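Local coordinates for aryl acylamidase (bacterium CSBL00001, PDB 4YJI), which probably hydrolyses aryl acylamides as an amidase signature enzyme, and binds N-(4-hydroxyphenyl)acetamide in this crystal, at residues Pro134-Arg139 with Asp354-Trp359; Thr81-Leu86 with Thr115-Met120; Ala444-Gly449 with Ala472-Phe477; Ile204-Phe209 with Ala250-Lys255. The protein carries 1 engineered substitution. All coordinates share one frame; numbering follows the deposited sequence.

In the fold
Along the chain contact 2 closes first; contact 1 then opens and holds contact 4 within its long loop, and contact 3 follows near the C-terminus. Contacts 1 and 2 meet at the ligand pocket, where Leu86 packs on Tyr136 and Gly137, although their centres are about 23 Å apart. Contact 4 lies about 17 Å from contact 2, centre to centre, and is joined to it by a probable hydrogen bond between Thr115 and Pro208. Contact 3 stands apart, about 31 Å from contact 1 between centres, and covers the large mixed sheet with helix 467-480. Contacts 1, 2 and 4 thus form a connected series, while contact 3 is tied in through Asp467 of that helix, which pairs with Arg206.

Contact 1. Residues Pro134-Arg139 with Asp354-Trp359. With TYL (N-(4-hydroxyphenyl)acetamide (tylenol)), chain C.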
loop_
_atom_site.group_PDB
_atom_site.type_symbol
_atom_site.label_atom_id
_atom_site.label_comp_id
_atom_site.label_asym_id
_atom_site.label_seq_id
_atom_site.Cartn_x
_atom_site.Cartn_y
_atom_site.Cartn_z
ATOM N N PRO A 134 5.069 8.322 -6.430
ATOM C CA PRO A 134 4.866 9.229 -7.564
ATOM C C PRO A 134 4.101 10.472 -7.145
ATOM O O PRO A 134 3.441 10.453 -6.102
ATOM C CB PRO A 134 4.030 8.398 -8.532
ATOM C CG PRO A 134 3.221 7.517 -7.619
ATOM C CD PRO A 134 4.219 7.128 -6.534
ATOM N N VAL A 135 4.157 11.522 -7.960
ATOM C CA VAL A 135 3.510 12.795 -7.640
ATOM C C VAL A 135 2.014 12.655 -7.364
ATOM O O VAL A 135 1.271 12.105 -8.183
ATOM C CB VAL A 135 3.717 13.819 -8.783
ATOM C CG1 VAL A 135 2.918 15.097 -8.530
ATOM C CG2 VAL A 135 5.207 14.130 -8.958
ATOM N N TYR A 136 1.592 13.136 -6.193
ATOM C CA TYR A 136 0.197 13.065 -5.741
ATOM C C TYR A 136 -0.390 11.652 -5.746
ATOM O O TYR A 136 -1.612 11.482 -5.736
ATOM C CB TYR A 136 -0.692 13.985 -6.589
ATOM C CG TYR A 136 -0.719 15.415 -6.103
ATOM C CD1 TYR A 136 -1.274 15.735 -4.868
ATOM C CD2 TYR A 136 -0.202 16.456 -6.877
ATOM C CE1 TYR A 136 -1.314 17.048 -4.410
ATOM C CE2 TYR A 136 -0.235 17.779 -6.421
ATOM C CZ TYR A 136 -0.793 18.061 -5.186
ATOM O OH TYR A 136 -0.841 19.354 -4.703
ATOM N N GLY A 137 0.480 10.643 -5.749
ATOM C CA GLY A 137 0.060 9.252 -5.770
ATOM C C GLY A 137 -0.641 8.838 -7.059
ATOM O O GLY A 137 -1.273 7.781 -7.119
ATOM N N PHE A 138 -0.514 9.651 -8.101
ATOM C CA PHE A 138 -1.446 9.539 -9.231
ATOM C C PHE A 138 -0.985 8.568 -10.327
ATOM O O PHE A 138 -1.027 8.902 -11.513
ATOM C CB PHE A 138 -1.706 10.926 -9.835
ATOM C CG PHE A 138 -3.127 11.119 -10.331
ATOM C CD1 PHE A 138 -3.556 10.517 -11.496
ATOM C CD2 PHE A 138 -4.018 11.914 -9.632
ATOM C CE1 PHE A 138 -4.858 10.686 -11.956
ATOM C CE2 PHE A 138 -5.314 12.097 -10.091
ATOM C CZ PHE A 138 -5.736 11.470 -11.253
ATOM N N ARG A 139 -0.574 7.365 -9.925
ATOM C CA ARG A 139 -0.276 6.256 -10.840
ATOM C C ARG A 139 0.119 5.008 -10.054
ATOM O O ARG A 139 0.500 5.103 -8.877
ATOM C CB ARG A 139 0.840 6.619 -11.830
ATOM C CG ARG A 139 2.130 7.089 -11.185
ATOM C CD ARG A 139 3.127 7.576 -12.241
ATOM N NE ARG A 139 2.626 8.758 -12.936
ATOM C CZ ARG A 139 2.969 9.114 -14.172
ATOM N NH1 ARG A 139 3.822 8.369 -14.875
ATOM N NH2 ARG A 139 2.443 10.216 -14.707
ATOM N N ASP A 354 2.320 15.716 -17.186
ATOM C CA ASP A 354 1.261 16.095 -18.119
ATOM C C ASP A 354 0.010 15.236 -17.956
ATOM O O ASP A 354 -1.102 15.744 -18.035
ATOM C CB ASP A 354 1.760 15.999 -19.564
ATOM C CG ASP A 354 2.800 17.063 -19.900
ATOM O OD1 ASP A 354 2.896 18.062 -19.151
ATOM O OD2 ASP A 354 3.515 16.900 -20.918
ATOM N N ALA A 355 0.196 13.934 -17.747
ATOM C CA ALA A 355 -0.933 13.014 -17.595
ATOM C C ALA A 355 -1.794 13.385 -16.393
ATOM O O ALA A 355 -3.007 13.193 -16.399
ATOM C CB ALA A 355 -0.434 11.576 -17.470
ATOM N N LEU A 356 -1.160 13.919 -15.354
ATOM C CA LEU A 356 -1.893 14.381 -14.182
ATOM C C LEU A 356 -2.586 15.709 -14.465
ATOM O O LEU A 356 -3.746 15.896 -14.101
ATOM C CB LEU A 356 -0.952 14.515 -12.978
ATOM C CG LEU A 356 -1.474 15.174 -11.698
ATOM C CD1 LEU A 356 -2.837 14.664 -11.286
ATOM C CD2 LEU A 356 -0.474 14.928 -10.583
ATOM N N MET A 357 -1.881 16.632 -15.114
ATOM C CA MET A 357 -2.451 17.949 -15.391
ATOM C C MET A 357 -3.697 17.840 -16.265
ATOM O O MET A 357 -4.596 18.669 -16.170
ATOM C CB MET A 357 -1.415 18.871 -16.050
ATOM C CG MET A 357 -1.790 20.351 -16.010
ATOM S SD MET A 357 -1.884 21.045 -14.336
ATOM C CE MET A 357 -0.157 21.403 -13.997
ATOM N N LYS A 358 -3.746 16.818 -17.117
ATOM C CA LYS A 358 -4.951 16.544 -17.898
ATOM C C LYS A 358 -6.183 16.436 -16.991
ATOM O O LYS A 358 -7.222 17.030 -17.259
ATOM C CB LYS A 358 -4.785 15.259 -18.709
ATOM C CG LYS A 358 -6.068 14.785 -19.356
ATOM C CD LYS A 358 -5.877 13.453 -20.078
ATOM C CE LYS A 358 -5.559 12.324 -19.112
ATOM N NZ LYS A 358 -5.736 10.989 -19.745
ATOM N N TRP A 359 -6.047 15.706 -15.889
ATOM C CA TRP A 359 -7.174 15.516 -14.975
ATOM C C TRP A 359 -7.409 16.746 -14.097
ATOM O O TRP A 359 -8.552 17.066 -13.744
ATOM C CB TRP A 359 -6.941 14.270 -14.118
ATOM C CG TRP A 359 -7.010 13.024 -14.938
ATOM C CD1 TRP A 359 -5.973 12.205 -15.286
ATOM C CD2 TRP A 359 -8.185 12.465 -15.541
ATOM N NE1 TRP A 359 -6.436 11.163 -16.060
ATOM C CE2 TRP A 359 -7.787 11.307 -16.236
ATOM C CE3 TRP A 359 -9.533 12.838 -15.562
ATOM C CZ2 TRP A 359 -8.695 10.508 -16.936
ATOM C CZ3 TRP A 359 -10.433 12.051 -16.265
ATOM C CH2 TRP A 359 -10.007 10.899 -16.941
HETATM C C1 TYL C . -3.024 7.213 -4.174
HETATM C C2 TYL C . -2.648 6.905 -2.871
HETATM C C3 TYL C . -2.988 7.774 -1.842
HETATM C C4 TYL C . -3.688 8.939 -2.129
HETATM C C5 TYL C . -4.051 9.248 -3.433
HETATM C C6 TYL C . -3.714 8.385 -4.465
HETATM N N TYL C . -2.684 6.355 -5.237
HETATM C C TYL C . -2.981 5.001 -5.263
HETATM C CM TYL C . -2.529 4.239 -6.490
HETATM O O4 TYL C . -4.034 9.827 -1.091
HETATM O O TYL C . -3.578 4.457 -4.346
#
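Phe138 and Leu356 mark the closest approach of the two backbones, their CA atoms 6.9 Å apart, where the loop after strand 126-131 meets helix 354-362. Phe138, the centre of an inverse gamma turn, points its side chain toward the helix. With CG anti to the backbone N (chi1 171°), Leu356 reaches across as a fork whose two methyls serve different partners. Leu356 CD1 lies over one face of the Phe138 ring, a CH-pi contact 3.8 Å from the centroid, nearest to Phe138 CD2 (3.4 Å). The other branch, Leu356 CD2, meets Val135 CG1 at 4.0 Å and also touches CB and CD2 of Tyr136. A branched leucine suits this place because its two methyls can meet an aromatic face and two further side chains at once. One turn on, Trp359 brings its five-membered ring beside Phe138; the centroids are 5.5 Å apart and the planes only 24° from parallel, but offset, with little face shared. At the border of the patch the guanidinium of Arg139 passes Ala355 CB, while its NH1 is bonded to Thr413 O; Tyr136 OH is bonded to Ser333. On the ligand side, Gly137 O accepts the amide N-H of N-(4-hydroxyphenyl)acetamide, N to O 2.8 Å and nearly straight at 165°. Gly137, with positive phi and no side chain, lets the ligand ring lie close against the loop. Dispersion and CH-pi contact therefore back the loop from the helix side, while Gly137 O is turned to the bound amide.

Contact 2. Residues Thr81-Leu86 with Thr115-Met120; sequences TLMKDL and TYPLKM. With TYL (N-(4-hydroxyphenyl)acetamide (tylenol)), chain C.
Thr81 OG1 sits at the edge of the Tyr116 ring, near its plane, while one face of that ring is covered from within its own helix by CG of Met120, 3.5 Å above the centre. At the edge the phenol OH donates to Thr81 OG1 in a short bond, 2.6 Å from OH to OG1. OG1 is in turn bonded to Val178 O, so the threonine hydroxyl relays between the tyrosine and strand 178-183. Tyr116 swings its ring away from its own backbone N (chi1 -172°), which carries the hydroxyl across to Thr81 as the two side chains approach from opposite directions. On the way the ring passes Leu82 O, 3.6 Å from Tyr116 CE2, and the CB of Met83. Further down the strand Met83 bends at its last torsion and lays its end against Pro117, with Met83 CE 3.8 Å and SD 4.0 Å from Pro117 CG. The flexible thioether can fit the rigid ring closely. Strand 81-84 and helix 115-120 run roughly antiparallel, their axes at 153° and 8.6 Å apart. Thr81 and Met83, two residues apart on the strand, point to the same side and so both meet the helix. Beyond the strand Leu86 CD2 touches ring carbon C3 of N-(4-hydroxyphenyl)acetamide at 3.6 Å. The fully extended Lys84 has its NZ hydrogen-bonded to the hydroxyls of Ser163, Ser164 and Thr182, a position consistent with the family's catalytic lysine. One buried hydroxyl pair and an apolar methionine-proline patch thus fasten the strand that leads into the pocket to helix 115-122.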
loop_
_atom_site.group_PDB
_atom_site.type_symbol
_atom_site.label_atom_id
_atom_site.label_comp_id
_atom_site.label_asym_id
_atom_site.label_seq_id
_atom_site.Cartn_x
_atom_site.Cartn_y
_atom_site.Cartn_z
ATOM N N THR A 81 11.073 0.863 10.923
ATOM C CA THR A 81 10.150 1.036 9.806
ATOM C C THR A 81 10.333 2.415 9.159
ATOM O O THR A 81 11.106 3.257 9.642
ATOM C CB THR A 81 8.677 0.833 10.257
ATOM O OG1 THR A 81 7.828 0.709 9.108
ATOM C CG2 THR A 81 8.198 1.996 11.137
ATOM N N LEU A 82 9.662 2.624 8.035
ATOM C CA LEU A 82 9.652 3.909 7.358
ATOM C C LEU A 82 8.234 4.248 6.901
ATOM O O LEU A 82 7.429 3.340 6.623
ATOM C CB LEU A 82 10.598 3.903 6.153
ATOM C CG LEU A 82 12.105 3.917 6.406
ATOM C CD1 LEU A 82 12.640 2.507 6.633
ATOM C CD2 LEU A 82 12.817 4.585 5.238
ATOM N N MET A 83 7.936 5.544 6.831
ATOM C CA MET A 83 6.621 6.024 6.373
ATOM C C MET A 83 6.707 6.483 4.918
ATOM O O MET A 83 7.787 6.721 4.401
ATOM C CB MET A 83 6.113 7.176 7.247
ATOM C CG MET A 83 6.903 8.475 7.058
ATOM S SD MET A 83 6.234 9.906 7.957
ATOM C CE MET A 83 4.595 10.031 7.247
ATOM N N LYS A 84 5.553 6.620 4.274
ATOM C CA LYS A 84 5.476 7.015 2.867
ATOM C C LYS A 84 5.452 8.530 2.687
ATOM O O LYS A 84 4.735 9.230 3.400
ATOM C CB LYS A 84 4.222 6.398 2.252
ATOM C CG LYS A 84 3.953 6.749 0.799
ATOM C CD LYS A 84 2.661 6.056 0.358
ATOM C CE LYS A 84 2.310 6.385 -1.078
ATOM N NZ LYS A 84 1.037 5.686 -1.472
ATOM N N ASP A 85 6.203 9.029 1.707
ATOM C CA ASP A 85 6.216 10.461 1.398
ATOM C C ASP A 85 5.052 10.858 0.468
ATOM O O ASP A 85 5.263 11.257 -0.675
ATOM C CB ASP A 85 7.558 10.841 0.769
ATOM C CG ASP A 85 7.664 12.327 0.456
ATOM O OD1 ASP A 85 6.921 13.130 1.081
ATOM O OD2 ASP A 85 8.498 12.683 -0.416
ATOM N N LEU A 86 3.826 10.725 0.958
ATOM C CA LEU A 86 2.652 11.184 0.231
ATOM C C LEU A 86 1.635 11.691 1.242
ATOM O O LEU A 86 1.051 10.905 1.993
ATOM C CB LEU A 86 2.055 10.064 -0.636
ATOM C CG LEU A 86 0.769 10.434 -1.378
ATOM C CD1 LEU A 86 0.987 11.665 -2.244
ATOM C CD2 LEU A 86 0.264 9.263 -2.224
ATOM N N THR A 115 -1.296 8.922 10.417
ATOM C CA THR A 115 -1.635 7.823 11.332
ATOM C C THR A 115 -0.492 6.826 11.540
ATOM O O THR A 115 -0.194 6.448 12.676
ATOM C CB THR A 115 -2.875 7.054 10.833
ATOM O OG1 THR A 115 -3.991 7.949 10.784
ATOM C CG2 THR A 115 -3.204 5.875 11.771
ATOM N N TYR A 116 0.142 6.397 10.453
ATOM C CA TYR A 116 1.179 5.379 10.559
ATOM C C TYR A 116 2.325 5.832 11.492
ATOM O O TYR A 116 2.632 5.123 12.432
ATOM C CB TYR A 116 1.717 4.992 9.176
ATOM C CG TYR A 116 2.658 3.798 9.187
ATOM C CD1 TYR A 116 2.160 2.502 9.179
ATOM C CD2 TYR A 116 4.041 3.973 9.202
ATOM C CE1 TYR A 116 3.009 1.404 9.174
ATOM C CE2 TYR A 116 4.907 2.873 9.205
ATOM C CZ TYR A 116 4.378 1.597 9.194
ATOM O OH TYR A 116 5.215 0.506 9.193
ATOM N N PRO A 117 2.933 7.012 11.253
ATOM C CA PRO A 117 4.042 7.351 12.157
ATOM C C PRO A 117 3.588 7.564 13.611
ATOM O O PRO A 117 4.307 7.166 14.532
ATOM C CB PRO A 117 4.604 8.649 11.558
ATOM C CG PRO A 117 3.475 9.217 10.734
ATOM C CD PRO A 117 2.789 8.005 10.169
ATOM N N LEU A 118 2.410 8.148 13.811
ATOM C CA LEU A 118 1.912 8.377 15.161
ATOM C C LEU A 118 1.717 7.066 15.917
ATOM O O LEU A 118 2.211 6.896 17.036
ATOM C CB LEU A 118 0.597 9.155 15.129
ATOM C CG LEU A 118 -0.052 9.451 16.486
ATOM C CD1 LEU A 118 0.808 10.404 17.285
ATOM C CD2 LEU A 118 -1.449 10.029 16.282
ATOM N N LYS A 119 1.000 6.125 15.311
ATOM C CA LYS A 119 0.638 4.931 16.061
ATOM C C LYS A 119 1.770 3.913 16.152
ATOM O O LYS A 119 1.911 3.235 17.180
ATOM C CB LYS A 119 -0.617 4.307 15.459
ATOM C CG LYS A 119 -1.795 5.276 15.594
ATOM C CD LYS A 119 -3.144 4.624 15.444
ATOM C CE LYS A 119 -3.540 3.865 16.689
ATOM N NZ LYS A 119 -4.897 3.263 16.513
ATOM N N MET A 120 2.579 3.804 15.104
ATOM C CA MET A 120 3.713 2.881 15.147
ATOM C C MET A 120 4.731 3.365 16.189
ATOM O O MET A 120 5.204 2.577 17.013
ATOM C CB MET A 120 4.363 2.734 13.772
ATOM C CG MET A 120 3.422 2.090 12.715
ATOM S SD MET A 120 3.001 0.357 13.065
ATOM C CE MET A 120 4.486 -0.479 12.480
HETATM C C1 TYL C . -3.024 7.213 -4.174
HETATM C C2 TYL C . -2.648 6.905 -2.871
HETATM C C3 TYL C . -2.988 7.774 -1.842
HETATM C C4 TYL C . -3.688 8.939 -2.129
HETATM C C5 TYL C . -4.051 9.248 -3.433
HETATM C C6 TYL C . -3.714 8.385 -4.465
HETATM N N TYL C . -2.684 6.355 -5.237
HETATM C C TYL C . -2.981 5.001 -5.263
HETATM C CM TYL C . -2.529 4.239 -6.490
HETATM O O4 TYL C . -4.034 9.827 -1.091
HETATM O O TYL C . -3.578 4.457 -4.346
#

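Contact 3. Residues Ala444-Gly449 with Ala472-Phe477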
loop_
_atom_site.group_PDB
_atom_site.type_symbol
_atom_site.label_atom_id
_atom_site.label_comp_id
_atom_site.label_asym_id
_atom_site.label_seq_id
_atom_site.Cartn_x
_atom_site.Cartn_y
_atom_site.Cartn_z
ATOM N N ALA A 444 -6.436 -7.906 0.794
ATOM C CA ALA A 444 -4.989 -8.044 0.897
ATOM C C ALA A 444 -4.424 -8.655 -0.370
ATOM O O ALA A 444 -5.026 -9.561 -0.940
ATOM C CB ALA A 444 -4.614 -8.903 2.095
ATOM N N SER A 445 -3.276 -8.154 -0.814
ATOM C CA SER A 445 -2.562 -8.821 -1.896
ATOM C C SER A 445 -1.596 -9.856 -1.326
ATOM O O SER A 445 -0.715 -9.532 -0.506
ATOM C CB SER A 445 -1.817 -7.824 -2.776
ATOM O OG SER A 445 -1.189 -8.519 -3.852
ATOM N N VAL A 446 -1.786 -11.098 -1.754
ATOM C CA VAL A 446 -0.974 -12.235 -1.325
ATOM C C VAL A 446 -0.089 -12.716 -2.479
ATOM O O VAL A 446 -0.567 -12.868 -3.596
ATOM C CB VAL A 446 -1.854 -13.396 -0.849
ATOM C CG1 VAL A 446 -1.014 -14.593 -0.576
ATOM C CG2 VAL A 446 -2.643 -13.012 0.398
ATOM N N PRO A 447 1.213 -12.916 -2.219
ATOM C CA PRO A 447 2.099 -13.371 -3.298
ATOM C C PRO A 447 1.647 -14.719 -3.838
ATOM O O PRO A 447 1.488 -15.654 -3.056
ATOM C CB PRO A 447 3.461 -13.461 -2.613
ATOM C CG PRO A 447 3.373 -12.419 -1.501
ATOM C CD PRO A 447 1.960 -12.524 -1.011
ATOM N N ALA A 448 1.412 -14.800 -5.147
ATOM C CA ALA A 448 0.872 -16.014 -5.762
ATOM C C ALA A 448 1.936 -16.808 -6.503
ATOM O O ALA A 448 1.676 -17.925 -6.952
ATOM C CB ALA A 448 -0.264 -15.664 -6.717
ATOM N N GLY A 449 3.122 -16.229 -6.650
ATOM C CA GLY A 449 4.207 -16.909 -7.337
ATOM C C GLY A 449 4.954 -16.020 -8.307
ATOM O O GLY A 449 4.814 -14.797 -8.287
ATOM N N ALA A 472 -7.340 -14.499 8.107
ATOM C CA ALA A 472 -7.440 -15.960 8.213
ATOM C C ALA A 472 -7.118 -16.638 6.880
ATOM O O ALA A 472 -6.309 -17.573 6.827
ATOM C CB ALA A 472 -8.831 -16.364 8.694
ATOM N N ALA A 473 -7.739 -16.166 5.800
ATOM C CA ALA A 473 -7.482 -16.752 4.476
ATOM C C ALA A 473 -6.040 -16.544 4.020
ATOM O O ALA A 473 -5.433 -17.438 3.420
ATOM C CB ALA A 473 -8.446 -16.178 3.436
ATOM N N SER A 474 -5.496 -15.358 4.291
ATOM C CA SER A 474 -4.128 -15.041 3.909
ATOM C C SER A 474 -3.127 -15.979 4.578
ATOM O O SER A 474 -2.208 -16.470 3.933
ATOM C CB SER A 474 -3.800 -13.585 4.283
ATOM O OG SER A 474 -4.622 -12.680 3.559
ATOM N N ALA A 475 -3.282 -16.168 5.885
ATOM C CA ALA A 475 -2.382 -17.017 6.662
ATOM C C ALA A 475 -2.491 -18.484 6.240
ATOM O O ALA A 475 -1.500 -19.201 6.234
ATOM C CB ALA A 475 -2.679 -16.878 8.158
ATOM N N ALA A 476 -3.707 -18.917 5.921
ATOM C CA ALA A 476 -3.961 -20.273 5.442
ATOM C C ALA A 476 -3.230 -20.516 4.123
ATOM O O ALA A 476 -2.591 -21.555 3.925
ATOM C CB ALA A 476 -5.473 -20.503 5.272
ATOM N N PHE A 477 -3.330 -19.545 3.221
ATOM C CA PHE A 477 -2.666 -19.628 1.930
ATOM C C PHE A 477 -1.151 -19.637 2.129
ATOM O O PHE A 477 -0.434 -20.435 1.511
ATOM C CB PHE A 477 -3.093 -18.460 1.034
ATOM C CG PHE A 477 -2.537 -18.530 -0.358
ATOM C CD1 PHE A 477 -3.162 -19.283 -1.331
ATOM C CD2 PHE A 477 -1.376 -17.839 -0.692
ATOM C CE1 PHE A 477 -2.639 -19.346 -2.621
ATOM C CE2 PHE A 477 -0.854 -17.895 -1.968
ATOM C CZ PHE A 477 -1.486 -18.649 -2.937
#
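Phe477 reaches the strand because its ring carbon CG stands trans to the backbone N (chi1 -175°), and Val446 answers with CG1 in the same relation to its own N (chi1 173°), so that this methyl meets the ring. Val446 CG1 comes to 3.3 Å from CD2 of Phe477, a tight approach, and lies 3.6 Å from its CE2; the approach is oblique to the ring. Near the ring plane, at the edge, Pro447 O stands 3.4 Å from CE2 of Phe477, where the slightly positive C-H rim would suit a carbonyl oxygen. The second methyl of Val446, CG2, turns to Ser474 and comes to 3.7 Å from its OG, and Ala444 CB lies beside the same oxygen at 4.1 Å. These small apolar neighbours give OG no polar partner; that need is met by Val470 O on the preceding helical turn and by the hydroxyl of Tyr198. Serine fits well here, being slight enough for a helix packed close to a sheet and able to bury its hydroxyl against its own backbone. Strand and helix segments run nearly parallel, with a crossing angle of 15° and axes 9.6 Å apart. The antiparallel strands 443-451 and 454-462 are followed by helix 467-480, which packs across both. Met458, together with Ala293 and Val296 of helix 284-299, also touches the phenylalanine. Shape and dispersion hold this helix to the large sheet, with Ser474 OG bonded to the helix's own backbone and to a tyrosine of strand 198-201.

Contact 4. Residues Ile204-Phe209 with Ala250-Lys255; sequences IGRVPF and ASLRVK
Gly205 O is gripped from two sources: Leu252 N donates to it across 3.0 Å in a nearly straight bond (164°), tilted 31° out of the carbonyl plane, and water 1 stands 2.9 Å from this oxygen. The same water lies 2.8 Å from Ser251 OG, joining serine side chain to glycine carbonyl; Ser251 OG is also bonded to Asp245 N. Glycine suits the crossing, since its backbone is bent to positive phi and its bare CA comes within 3.2 Å of Ala250 O in a CA-H...O contact. Beside it Arg206 starts out extended (chi1 -176°), leaving the other segment, then bends twice to fold its guanidinium back over Leu252. CD1 of that leucine lies over one face of the guanidinium, toward the rim, 3.6 Å from Arg206 NH1, and Val254 CG1 also borders the group. Thus the flat cation rests on aliphatic carbon, while NH1 donates, in the guanidinium plane, to water 2 at 2.9 Å, and the same water donates a hydrogen bond to Val254 O at 2.8 Å. Water 3 lies between Arg206 O and Leu252 O, within bonding distance of both, though it may not serve both at once. Ile204 packs on Ala250 and touches Tyr223 of strand 223-228. Arg206 NH2 forms a salt bridge with Asp467, Val207 and Arg206 lean on Met238, and Pro208 O is bonded to Thr115, so the watered seam lies where helices 115-122, 231-241 and 467-480 and strand 223-228 meet the two loops.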
loop_
_atom_site.group_PDB
_atom_site.type_symbol
_atom_site.label_atom_id
_atom_site.label_comp_id
_atom_site.label_asym_id
_atom_site.label_seq_id
_atom_site.Cartn_x
_atom_site.Cartn_y
_atom_site.Cartn_z
ATOM N N ILE A 204 -12.831 0.265 5.433
ATOM C CA ILE A 204 -12.956 1.702 5.684
ATOM C C ILE A 204 -13.380 1.923 7.147
ATOM O O ILE A 204 -14.269 1.240 7.675
ATOM C CB ILE A 204 -13.942 2.400 4.701
ATOM C CG1 ILE A 204 -14.003 3.907 4.968
ATOM C CG2 ILE A 204 -15.343 1.778 4.755
ATOM C CD1 ILE A 204 -12.670 4.632 4.734
ATOM N N GLY A 205 -12.692 2.845 7.809
ATOM C CA GLY A 205 -12.960 3.127 9.215
ATOM C C GLY A 205 -12.190 2.282 10.220
ATOM O O GLY A 205 -12.259 2.548 11.420
ATOM N N ARG A 206 -11.477 1.257 9.751
ATOM C CA ARG A 206 -10.703 0.394 10.642
ATOM C C ARG A 206 -9.458 1.111 11.188
ATOM O O ARG A 206 -9.158 1.032 12.381
ATOM C CB ARG A 206 -10.290 -0.896 9.915
ATOM C CG ARG A 206 -9.566 -1.900 10.807
ATOM C CD ARG A 206 -10.495 -2.469 11.887
ATOM N NE ARG A 206 -11.520 -3.321 11.294
ATOM C CZ ARG A 206 -12.731 -3.525 11.808
ATOM N NH1 ARG A 206 -13.098 -2.921 12.937
ATOM N NH2 ARG A 206 -13.585 -4.328 11.178
ATOM N N VAL A 207 -8.740 1.801 10.306
ATOM C CA VAL A 207 -7.562 2.599 10.688
ATOM C C VAL A 207 -7.881 4.078 10.446
ATOM O O VAL A 207 -8.354 4.427 9.359
ATOM C CB VAL A 207 -6.308 2.166 9.872
ATOM C CG1 VAL A 207 -5.086 3.047 10.173
ATOM C CG2 VAL A 207 -6.001 0.701 10.137
ATOM N N PRO A 208 -7.660 4.939 11.459
ATOM C CA PRO A 208 -7.972 6.371 11.337
ATOM C C PRO A 208 -7.307 6.991 10.117
ATOM O O PRO A 208 -6.116 6.769 9.897
ATOM C CB PRO A 208 -7.388 6.983 12.623
ATOM C CG PRO A 208 -7.281 5.875 13.574
ATOM C CD PRO A 208 -7.060 4.614 12.772
ATOM N N PHE A 209 -8.071 7.718 9.309
ATOM C CA PHE A 209 -7.470 8.504 8.242
ATOM C C PHE A 209 -7.892 9.951 8.426
ATOM O O PHE A 209 -9.087 10.236 8.463
ATOM C CB PHE A 209 -7.897 7.985 6.868
ATOM C CG PHE A 209 -7.017 8.464 5.750
ATOM C CD1 PHE A 209 -7.134 9.754 5.258
ATOM C CD2 PHE A 209 -6.062 7.625 5.199
ATOM C CE1 PHE A 209 -6.305 10.201 4.237
ATOM C CE2 PHE A 209 -5.237 8.066 4.175
ATOM C CZ PHE A 209 -5.357 9.354 3.702
ATOM N N ALA A 250 -15.474 8.235 9.427
ATOM C CA ALA A 250 -15.824 6.851 9.128
ATOM C C ALA A 250 -15.399 5.889 10.226
ATOM O O ALA A 250 -15.651 4.692 10.126
ATOM C CB ALA A 250 -15.200 6.425 7.785
ATOM N N SER A 251 -14.768 6.408 11.279
ATOM C CA SER A 251 -14.121 5.558 12.284
ATOM C C SER A 251 -15.061 4.573 12.998
ATOM O O SER A 251 -16.137 4.949 13.472
ATOM C CB SER A 251 -13.424 6.437 13.336
ATOM O OG SER A 251 -12.701 5.644 14.264
ATOM N N LEU A 252 -14.614 3.326 13.104
ATOM C CA LEU A 252 -15.355 2.271 13.791
ATOM C C LEU A 252 -14.940 2.195 15.257
ATOM O O LEU A 252 -13.750 2.105 15.563
ATOM C CB LEU A 252 -15.108 0.917 13.110
ATOM C CG LEU A 252 -15.329 0.903 11.596
ATOM C CD1 LEU A 252 -14.808 -0.420 10.996
ATOM C CD2 LEU A 252 -16.810 1.080 11.292
ATOM N N ARG A 253 -15.906 2.230 16.168
ATOM C CA ARG A 253 -15.567 2.153 17.592
ATOM C C ARG A 253 -15.533 0.678 18.029
ATOM O O ARG A 253 -16.384 0.206 18.778
ATOM C CB ARG A 253 -16.555 2.972 18.428
ATOM C CG ARG A 253 -16.049 3.259 19.844
ATOM C CD ARG A 253 -16.682 4.513 20.430
ATOM N NE ARG A 253 -15.961 4.958 21.621
ATOM C CZ ARG A 253 -16.122 6.143 22.191
ATOM N NH1 ARG A 253 -16.990 7.013 21.686
ATOM N NH2 ARG A 253 -15.418 6.458 23.276
ATOM N N VAL A 254 -14.528 -0.039 17.530
ATOM C CA VAL A 254 -14.418 -1.491 17.643
ATOM C C VAL A 254 -12.962 -1.857 17.936
ATOM O O VAL A 254 -12.055 -1.274 17.333
ATOM C CB VAL A 254 -14.883 -2.182 16.323
ATOM C CG1 VAL A 254 -14.574 -3.668 16.341
ATOM C CG2 VAL A 254 -16.382 -1.927 16.088
ATOM N N LYS A 255 -12.744 -2.790 18.871
ATOM C CA LYS A 255 -11.413 -3.328 19.168
ATOM C C LYS A 255 -11.295 -4.793 18.737
ATOM O O LYS A 255 -12.128 -5.626 19.101
ATOM C CB LYS A 255 -11.095 -3.200 20.660
ATOM C CG LYS A 255 -11.089 -1.762 21.145
ATOM C CD LYS A 255 -10.864 -1.659 22.639
ATOM C CE LYS A 255 -10.894 -0.206 23.079
ATOM N NZ LYS A 255 -10.639 -0.043 24.537
HETATM O O HOH W 1 -10.612 4.488 12.898
HETATM O O HOH W 2 -11.665 -1.053 14.619
HETATM O O HOH W 3 -11.419 1.584 14.323
#